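Long-range contact in TlmII (Streptoalloteichus hindustanus, PDB 4HVM), which takes part in tallysomycin biosynthesis and, as a condensation-domain relative, probably works with phosphopantetheine-bound substrates of nonribosomal peptide assembly: residues Gly213-Trp227 with Leu424-Arg436. Sequence-based numbering, arbitrary orientation.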
ATOM      1  N   GLY A 213       2.870 -17.283  16.624  1.00 47.33           N
ATOM      2  CA  GLY A 213       1.429 -17.461  16.605  1.00 55.47           C
ATOM      3  C   GLY A 213       0.794 -17.072  15.281  1.00 61.58           C
ATOM      4  O   GLY A 213       1.440 -16.429  14.452  1.00 69.71           O
ATOM      5  N   PRO A 214      -0.477 -17.459  15.075  1.00 57.63           N
ATOM      6  CA  PRO A 214      -1.223 -17.139  13.851  1.00 46.72           C
ATOM      7  C   PRO A 214      -1.683 -15.687  13.827  1.00 44.81           C
ATOM      8  O   PRO A 214      -1.915 -15.104  14.887  1.00 48.74           O
ATOM      9  CB  PRO A 214      -2.436 -18.065  13.934  1.00 47.53           C
ATOM     10  CG  PRO A 214      -2.652 -18.260  15.389  1.00 56.87           C
ATOM     11  CD  PRO A 214      -1.285 -18.246  16.024  1.00 63.52           C
ATOM     12  N   PRO A 215      -1.824 -15.109  12.625  1.00 38.94           N
ATOM     13  CA  PRO A 215      -2.219 -13.703  12.490  1.00 36.79           C
ATOM     14  C   PRO A 215      -3.673 -13.458  12.888  1.00 36.61           C
ATOM     15  O   PRO A 215      -4.573 -14.140  12.400  1.00 38.73           O
ATOM     16  CB  PRO A 215      -2.020 -13.429  10.997  1.00 31.70           C
ATOM     17  CG  PRO A 215      -2.160 -14.759  10.345  1.00 29.68           C
ATOM     18  CD  PRO A 215      -1.597 -15.751  11.318  1.00 32.74           C
ATOM     19  N   GLU A 216      -3.888 -12.486  13.768  1.00 37.23           N
ATOM     20  CA  GLU A 216      -5.231 -12.133  14.212  1.00 41.29           C
ATOM     21  C   GLU A 216      -5.498 -10.644  14.006  1.00 41.16           C
ATOM     22  O   GLU A 216      -4.608  -9.815  14.190  1.00 41.47           O
ATOM     23  CB  GLU A 216      -5.426 -12.526  15.677  1.00 52.90           C
ATOM     24  CG  GLU A 216      -4.313 -12.061  16.607  1.00 66.46           C
ATOM     25  CD  GLU A 216      -4.432 -12.668  17.994  1.00 77.08           C
ATOM     26  OE1 GLU A 216      -5.495 -13.250  18.297  1.00 75.92           O
ATOM     27  OE2 GLU A 216      -3.463 -12.568  18.779  1.00 80.85           O
ATOM     28  N   THR A 217      -6.729 -10.310  13.629  1.00 37.06           N
ATOM     29  CA  THR A 217      -7.080  -8.942  13.257  1.00 29.83           C
ATOM     30  C   THR A 217      -7.923  -8.217  14.308  1.00 27.18           C
ATOM     31  O   THR A 217      -8.901  -8.756  14.822  1.00 30.61           O
ATOM     32  CB  THR A 217      -7.821  -8.927  11.908  1.00 30.37           C
ATOM     33  OG1 THR A 217      -6.938  -9.388  10.879  1.00 32.35           O
ATOM     34  CG2 THR A 217      -8.307  -7.528  11.562  1.00 29.35           C
ATOM     35  N   SER A 218      -7.526  -6.985  14.616  1.00 23.22           N
ATOM     36  CA  SER A 218      -8.276  -6.128  15.520  1.00 20.38           C
ATOM     37  C   SER A 218      -8.500  -4.776  14.856  1.00 20.75           C
ATOM     38  O   SER A 218      -7.662  -4.320  14.080  1.00 26.55           O
ATOM     39  CB  SER A 218      -7.514  -5.942  16.830  1.00 21.87           C
ATOM     40  OG  SER A 218      -7.140  -7.189  17.385  1.00 32.10           O
ATOM     41  N   ARG A 219      -9.626  -4.137  15.158  1.00 19.46           N
ATOM     42  CA  ARG A 219      -9.960  -2.858  14.536  1.00 18.67           C
ATOM     43  C   ARG A 219     -10.342  -1.784  15.549  1.00 18.02           C
ATOM     44  O   ARG A 219     -11.014  -2.059  16.545  1.00 19.50           O
ATOM     45  CB  ARG A 219     -11.087  -3.036  13.515  1.00 17.21           C
ATOM     46  CG  ARG A 219     -10.698  -3.887  12.324  1.00 22.48           C
ATOM     47  CD  ARG A 219     -11.851  -4.053  11.350  1.00 21.43           C
ATOM     48  NE  ARG A 219     -11.513  -4.982  10.276  1.00 23.86           N
ATOM     49  CZ  ARG A 219     -11.632  -6.301  10.370  1.00 25.33           C
ATOM     50  NH1 ARG A 219     -12.081  -6.849  11.492  1.00 22.67           N
ATOM     51  NH2 ARG A 219     -11.299  -7.075   9.346  1.00 32.13           N
ATOM     52  N   LEU A 220      -9.898  -0.561  15.281  1.00 17.38           N
ATOM     53  CA  LEU A 220     -10.252   0.597  16.086  1.00 17.92           C
ATOM     54  C   LEU A 220     -10.803   1.698  15.191  1.00 17.34           C
ATOM     55  O   LEU A 220     -10.078   2.263  14.372  1.00 36.65           O
ATOM     56  CB  LEU A 220      -9.027   1.117  16.841  1.00 21.51           C
ATOM     57  CG  LEU A 220      -9.219   2.438  17.598  1.00 18.48           C
ATOM     58  CD1 LEU A 220     -10.208   2.268  18.742  1.00 19.93           C
ATOM     59  CD2 LEU A 220      -7.889   2.963  18.101  1.00 18.34           C
ATOM     60  N   ARG A 221     -12.088   2.001  15.341  1.00 18.42           N
ATOM     61  CA  ARG A 221     -12.711   3.042  14.537  1.00 17.71           C
ATOM     62  C   ARG A 221     -12.454   4.407  15.152  1.00 20.89           C
ATOM     63  O   ARG A 221     -12.841   4.663  16.290  1.00 28.91           O
ATOM     64  CB  ARG A 221     -14.217   2.811  14.413  1.00 18.43           C
ATOM     65  CG  ARG A 221     -14.875   3.640  13.320  1.00 18.12           C
ATOM     66  CD  ARG A 221     -16.385   3.550  13.398  1.00 29.15           C
ATOM     67  NE  ARG A 221     -16.894   4.218  14.589  1.00 38.76           N
ATOM     68  CZ  ARG A 221     -17.982   3.845  15.253  1.00 45.73           C
ATOM     69  NH1 ARG A 221     -18.685   2.793  14.851  1.00 36.08           N
ATOM     70  NH2 ARG A 221     -18.362   4.522  16.326  1.00 52.48           N
ATOM     71  N   VAL A 222     -11.802   5.278  14.392  1.00 20.03           N
ATOM     72  CA  VAL A 222     -11.484   6.622  14.854  1.00 17.45           C
ATOM     73  C   VAL A 222     -12.350   7.639  14.128  1.00 20.01           C
ATOM     74  O   VAL A 222     -12.444   7.610  12.901  1.00 19.94           O
ATOM     75  CB  VAL A 222      -9.998   6.955  14.616  1.00 20.35           C
ATOM     76  CG1 VAL A 222      -9.736   8.433  14.825  1.00 22.80           C
ATOM     77  CG2 VAL A 222      -9.114   6.116  15.524  1.00 19.23           C
ATOM     78  N   PRO A 223     -13.006   8.530  14.887  1.00 20.91           N
ATOM     79  CA  PRO A 223     -13.791   9.609  14.282  1.00 18.97           C
ATOM     80  C   PRO A 223     -12.912  10.441  13.359  1.00 18.08           C
ATOM     81  O   PRO A 223     -11.784  10.762  13.731  1.00 18.86           O
ATOM     82  CB  PRO A 223     -14.220  10.443  15.490  1.00 20.30           C
ATOM     83  CG  PRO A 223     -14.215   9.484  16.631  1.00 20.88           C
ATOM     84  CD  PRO A 223     -13.066   8.559  16.359  1.00 20.41           C
ATOM     85  N   GLY A 224     -13.425  10.772  12.177  1.00 26.56           N
ATOM     86  CA  GLY A 224     -12.671  11.507  11.178  1.00 19.66           C
ATOM     87  C   GLY A 224     -12.031  12.778  11.697  1.00 24.77           C
ATOM     88  O   GLY A 224     -10.918  13.130  11.307  1.00 25.27           O
ATOM     89  N   SER A 225     -12.735  13.463  12.589  1.00 27.80           N
ATOM     90  CA  SER A 225     -12.233  14.697  13.174  1.00 32.65           C
ATOM     91  C   SER A 225     -10.972  14.447  14.002  1.00 23.44           C
ATOM     92  O   SER A 225     -10.034  15.245  13.980  1.00 19.21           O
ATOM     93  CB  SER A 225     -13.317  15.336  14.038  1.00 36.76           C
ATOM     94  OG  SER A 225     -12.882  16.569  14.575  1.00 43.46           O
ATOM     95  N   ARG A 226     -10.960  13.331  14.725  1.00 21.39           N
ATOM     96  CA  ARG A 226      -9.814  12.949  15.545  1.00 18.34           C
ATOM     97  C   ARG A 226      -8.600  12.671  14.669  1.00 22.87           C
ATOM     98  O   ARG A 226      -7.480  13.072  14.988  1.00 20.34           O
ATOM     99  CB  ARG A 226     -10.147  11.709  16.376  1.00 22.88           C
ATOM    100  CG  ARG A 226      -8.977  11.170  17.177  1.00 18.26           C
ATOM    101  CD  ARG A 226      -8.619  12.102  18.322  1.00 30.40           C
ATOM    102  NE  ARG A 226      -9.792  12.463  19.111  1.00 34.14           N
ATOM    103  CZ  ARG A 226     -10.347  11.678  20.031  1.00 45.41           C
ATOM    104  NH1 ARG A 226      -9.840  10.476  20.283  1.00 43.53           N
ATOM    105  NH2 ARG A 226     -11.416  12.094  20.700  1.00 50.11           N
ATOM    106  N   TRP A 227      -8.831  11.986  13.555  1.00 21.56           N
ATOM    107  CA  TRP A 227      -7.751  11.646  12.640  1.00 24.55           C
ATOM    108  C   TRP A 227      -7.146  12.880  11.972  1.00 29.43           C
ATOM    109  O   TRP A 227      -5.933  12.953  11.779  1.00 26.62           O
ATOM    110  CB  TRP A 227      -8.238  10.657  11.581  1.00 26.18           C
ATOM    111  CG  TRP A 227      -7.151  10.175  10.657  1.00 19.13           C
ATOM    112  CD1 TRP A 227      -6.928  10.573   9.371  1.00 30.21           C
ATOM    113  CD2 TRP A 227      -6.138   9.208  10.960  1.00 22.58           C
ATOM    114  NE1 TRP A 227      -5.842   9.909   8.852  1.00 19.95           N
ATOM    115  CE2 TRP A 227      -5.338   9.066   9.808  1.00 19.51           C
ATOM    116  CE3 TRP A 227      -5.833   8.446  12.091  1.00 21.16           C
ATOM    117  CZ2 TRP A 227      -4.254   8.194   9.756  1.00 22.63           C
ATOM    118  CZ3 TRP A 227      -4.755   7.583  12.039  1.00 19.98           C
ATOM    119  CH2 TRP A 227      -3.980   7.463  10.879  1.00 23.29           C
ATOM    120  N   LEU A 424     -13.996   4.678   6.376  1.00 19.38           N
ATOM    121  CA  LEU A 424     -15.280   4.015   6.564  1.00 26.63           C
ATOM    122  C   LEU A 424     -16.309   5.063   6.959  1.00 30.95           C
ATOM    123  O   LEU A 424     -16.393   5.452   8.124  1.00 34.17           O
ATOM    124  CB  LEU A 424     -15.191   2.948   7.650  1.00 19.88           C
ATOM    125  CG  LEU A 424     -16.365   1.973   7.695  1.00 21.76           C
ATOM    126  CD1 LEU A 424     -16.252   0.939   6.582  1.00 22.69           C
ATOM    127  CD2 LEU A 424     -16.437   1.314   9.052  1.00 27.71           C
ATOM    128  N   GLY A 425     -17.093   5.522   5.989  1.00 30.92           N
ATOM    129  CA  GLY A 425     -17.960   6.664   6.207  1.00 35.79           C
ATOM    130  C   GLY A 425     -17.107   7.906   6.380  1.00 36.18           C
ATOM    131  O   GLY A 425     -16.144   8.109   5.641  1.00 41.41           O
ATOM    132  N   GLU A 426     -17.447   8.734   7.360  1.00 30.18           N
ATOM    133  CA  GLU A 426     -16.638   9.904   7.666  1.00 39.87           C
ATOM    134  C   GLU A 426     -15.663   9.575   8.787  1.00 41.96           C
ATOM    135  O   GLU A 426     -15.222  10.461   9.515  1.00 50.70           O
ATOM    136  CB  GLU A 426     -17.516  11.090   8.070  1.00 52.21           C
ATOM    137  CG  GLU A 426     -18.397  11.634   6.956  1.00 67.07           C
ATOM    138  CD  GLU A 426     -19.750  10.950   6.889  1.00 83.22           C
ATOM    139  OE1 GLU A 426     -20.649  11.324   7.673  1.00 85.03           O
ATOM    140  OE2 GLU A 426     -19.916  10.041   6.048  1.00 89.32           O
ATOM    141  N   ASP A 427     -15.337   8.293   8.927  1.00 30.54           N
ATOM    142  CA  ASP A 427     -14.411   7.846   9.963  1.00 27.57           C
ATOM    143  C   ASP A 427     -13.206   7.131   9.361  1.00 18.71           C
ATOM    144  O   ASP A 427     -13.232   6.724   8.201  1.00 26.13           O
ATOM    145  CB  ASP A 427     -15.119   6.910  10.944  1.00 30.90           C
ATOM    146  CG  ASP A 427     -16.283   7.576  11.648  1.00 47.80           C
ATOM    147  OD1 ASP A 427     -16.205   8.798  11.899  1.00 54.61           O
ATOM    148  OD2 ASP A 427     -17.276   6.878  11.951  1.00 52.63           O
HETATM  149  N   MSE A 428     -12.152   6.986  10.156  1.00 17.74           N
HETATM  150  CA  MSE A 428     -10.989   6.204   9.765  1.00 27.15           C
HETATM  151  C   MSE A 428     -10.929   4.960  10.638  1.00 26.66           C
HETATM  152  O   MSE A 428     -11.163   5.030  11.845  1.00 28.30           O
HETATM  153  CB  MSE A 428      -9.710   7.024   9.939  1.00 25.64           C
HETATM  154  CG  MSE A 428      -9.624   8.234   9.029  1.00 29.73           C
HETATM  155 SE   MSE A 428      -9.472   7.709   7.157  0.65 40.86          SE
HETATM  156  CE  MSE A 428      -7.530   7.622   6.980  1.00 39.69           C
ATOM    157  N   VAL A 429     -10.631   3.818  10.028  1.00 18.99           N
ATOM    158  CA  VAL A 429     -10.529   2.574  10.777  1.00 15.26           C
ATOM    159  C   VAL A 429      -9.107   2.035  10.746  1.00 24.56           C
ATOM    160  O   VAL A 429      -8.546   1.801   9.676  1.00 27.86           O
ATOM    161  CB  VAL A 429     -11.499   1.508  10.240  1.00 17.53           C
ATOM    162  CG1 VAL A 429     -11.295   0.183  10.962  1.00 15.15           C
ATOM    163  CG2 VAL A 429     -12.926   1.979  10.392  1.00 16.28           C
ATOM    164  N   ILE A 430      -8.529   1.850  11.926  1.00 19.96           N
ATOM    165  CA  ILE A 430      -7.196   1.274  12.046  1.00 21.44           C
ATOM    166  C   ILE A 430      -7.266  -0.252  12.101  1.00 24.46           C
ATOM    167  O   ILE A 430      -7.798  -0.825  13.050  1.00 31.36           O
ATOM    168  CB  ILE A 430      -6.478   1.797  13.302  1.00 14.10           C
ATOM    169  CG1 ILE A 430      -6.330   3.317  13.231  1.00 14.27           C
ATOM    170  CG2 ILE A 430      -5.123   1.139  13.447  1.00 14.08           C
ATOM    171  CD1 ILE A 430      -5.674   3.926  14.456  1.00 14.36           C
ATOM    172  N   VAL A 431      -6.736  -0.909  11.074  1.00 19.49           N
ATOM    173  CA  VAL A 431      -6.752  -2.367  11.025  1.00 16.09           C
ATOM    174  C   VAL A 431      -5.407  -2.941  11.465  1.00 18.79           C
ATOM    175  O   VAL A 431      -4.376  -2.679  10.846  1.00 23.48           O
ATOM    176  CB  VAL A 431      -7.097  -2.887   9.621  1.00 14.38           C
ATOM    177  CG1 VAL A 431      -7.196  -4.399   9.637  1.00 14.57           C
ATOM    178  CG2 VAL A 431      -8.397  -2.275   9.130  1.00 14.55           C
ATOM    179  N   LEU A 432      -5.427  -3.727  12.537  1.00 17.90           N
ATOM    180  CA  LEU A 432      -4.198  -4.255  13.127  1.00 14.86           C
ATOM    181  C   LEU A 432      -4.066  -5.753  12.909  1.00 23.65           C
ATOM    182  O   LEU A 432      -4.977  -6.515  13.227  1.00 30.06           O
ATOM    183  CB  LEU A 432      -4.152  -3.957  14.627  1.00 15.09           C
ATOM    184  CG  LEU A 432      -3.022  -4.606  15.423  1.00 26.40           C
ATOM    185  CD1 LEU A 432      -1.680  -4.005  15.042  1.00 32.27           C
ATOM    186  CD2 LEU A 432      -3.271  -4.470  16.918  1.00 29.01           C
ATOM    187  N   ASP A 433      -2.922  -6.169  12.373  1.00 24.27           N
ATOM    188  CA  ASP A 433      -2.627  -7.584  12.175  1.00 31.15           C
ATOM    189  C   ASP A 433      -1.432  -7.980  13.035  1.00 22.90           C
ATOM    190  O   ASP A 433      -0.313  -7.533  12.794  1.00 27.58           O
ATOM    191  CB  ASP A 433      -2.338  -7.869  10.699  1.00 44.04           C
ATOM    192  CG  ASP A 433      -3.543  -7.621   9.810  1.00 56.63           C
ATOM    193  OD1 ASP A 433      -4.660  -8.035  10.186  1.00 59.29           O
ATOM    194  OD2 ASP A 433      -3.377  -6.998   8.741  1.00 61.53           O
ATOM    195  N   GLN A 434      -1.666  -8.814  14.043  1.00 22.45           N
ATOM    196  CA  GLN A 434      -0.609  -9.174  14.985  1.00 23.75           C
ATOM    197  C   GLN A 434      -0.278 -10.659  15.010  1.00 30.15           C
ATOM    198  O   GLN A 434      -1.085 -11.496  14.615  1.00 40.81           O
ATOM    199  CB  GLN A 434      -0.966  -8.710  16.399  1.00 29.57           C
ATOM    200  CG  GLN A 434      -0.743  -7.232  16.629  1.00 37.59           C
ATOM    201  CD  GLN A 434      -0.178  -6.938  18.006  1.00 47.77           C
ATOM    202  OE1 GLN A 434       0.998  -6.603  18.149  1.00 43.05           O
ATOM    203  NE2 GLN A 434      -1.019  -7.056  19.028  1.00 53.47           N
ATOM    204  N   ARG A 435       0.929 -10.963  15.472  1.00 33.83           N
ATOM    205  CA  ARG A 435       1.343 -12.331  15.752  1.00 41.36           C
ATOM    206  C   ARG A 435       2.069 -12.326  17.093  1.00 56.44           C
ATOM    207  O   ARG A 435       3.236 -11.941  17.170  1.00 61.06           O
ATOM    208  CB  ARG A 435       2.264 -12.858  14.651  1.00 37.18           C
ATOM    209  CG  ARG A 435       1.677 -12.767  13.253  1.00 35.37           C
ATOM    210  CD  ARG A 435       2.469 -13.592  12.255  1.00 42.71           C
ATOM    211  NE  ARG A 435       1.954 -13.423  10.898  1.00 52.00           N
ATOM    212  CZ  ARG A 435       1.936 -14.381   9.977  1.00 57.18           C
ATOM    213  NH1 ARG A 435       2.399 -15.591  10.262  1.00 57.65           N
ATOM    214  NH2 ARG A 435       1.446 -14.128   8.770  1.00 54.22           N
ATOM    215  N   ARG A 436       1.368 -12.738  18.147  1.00 67.70           N
ATOM    216  CA  ARG A 436       1.889 -12.646  19.510  1.00 81.30           C
ATOM    217  C   ARG A 436       3.129 -13.514  19.711  1.00 81.94           C
ATOM    218  O   ARG A 436       3.195 -14.639  19.215  1.00 80.09           O
ATOM    219  CB  ARG A 436       0.811 -13.045  20.524  1.00 93.21           C
ATOM    220  CG  ARG A 436       0.993 -12.433  21.908  1.00102.73           C
ATOM    221  CD  ARG A 436       0.374 -11.043  21.985  1.00104.21           C
ATOM    222  NE  ARG A 436      -1.082 -11.091  21.890  1.00104.14           N
ATOM    223  CZ  ARG A 436      -1.876 -10.028  21.977  1.00 99.70           C
ATOM    224  NH1 ARG A 436      -1.354  -8.822  22.159  1.00 95.84           N
ATOM    225  NH2 ARG A 436      -3.191 -10.171  21.881  1.00 97.03           N
TER
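Asp427 meets residues 213-227 where strand 216-223 gives way to helix 224-231. Its OD1 accepts a weak bond from Gly224 N at 3.4 Å, while OD2 faces Arg221 NE from outside the guanidinium plane in a long, purely electrostatic salt bridge. Met428 follows with a paired backbone exchange with Val222, and its selenomethionine side chain crosses Trp227 at about a right angle. Met428 CG lies over the face of the Trp227 five-membered ring, 3.8 Å from its centroid, in a CH-pi contact; bends at chi2 (-67°) and chi3 (-91°) then fold the chain back, with SE above the same ring in a Met-aromatic contact and Met428 CE 3.4 Å from Trp227 NE1. Val429 turns to the other face of the sheet, where its CG2 packs on the aliphatic CG of Arg221. Ile430 trades backbone bonds with Leu220 and extends CD1 to 4.2 Å from Val222 CG2, on the face where helix 445-459 covers Leu220 and Val222. Val431 CG1 touches Thr217 CG2 at 3.8 Å, and Leu432 pairs through its backbone with Ser218. Asp433 lies alongside Thr217 and receives the hydroxyl OG1 on OD1 at 2.7 Å, nearly in line with the C-O bond. Gln434 pairs through its backbone with Glu216. Beyond it, Arg435 runs extended beside Pro215, whose CD sits 4.0 Å above the centre of the guanidinium; the arginine also makes a cation-pi contact with Trp412. Shortening this residue to alanine is likely to strip the Pro215 ring of its flat cover and leave Trp412 without its cation. The pairing adds 216-223 as the outermost strand of a mixed sheet, consistent with the two-lobed, chloramphenicol acetyltransferase-like fold of condensation domains: backbone bonds set the register, and the Thr217-Asp433 bond reinforces it.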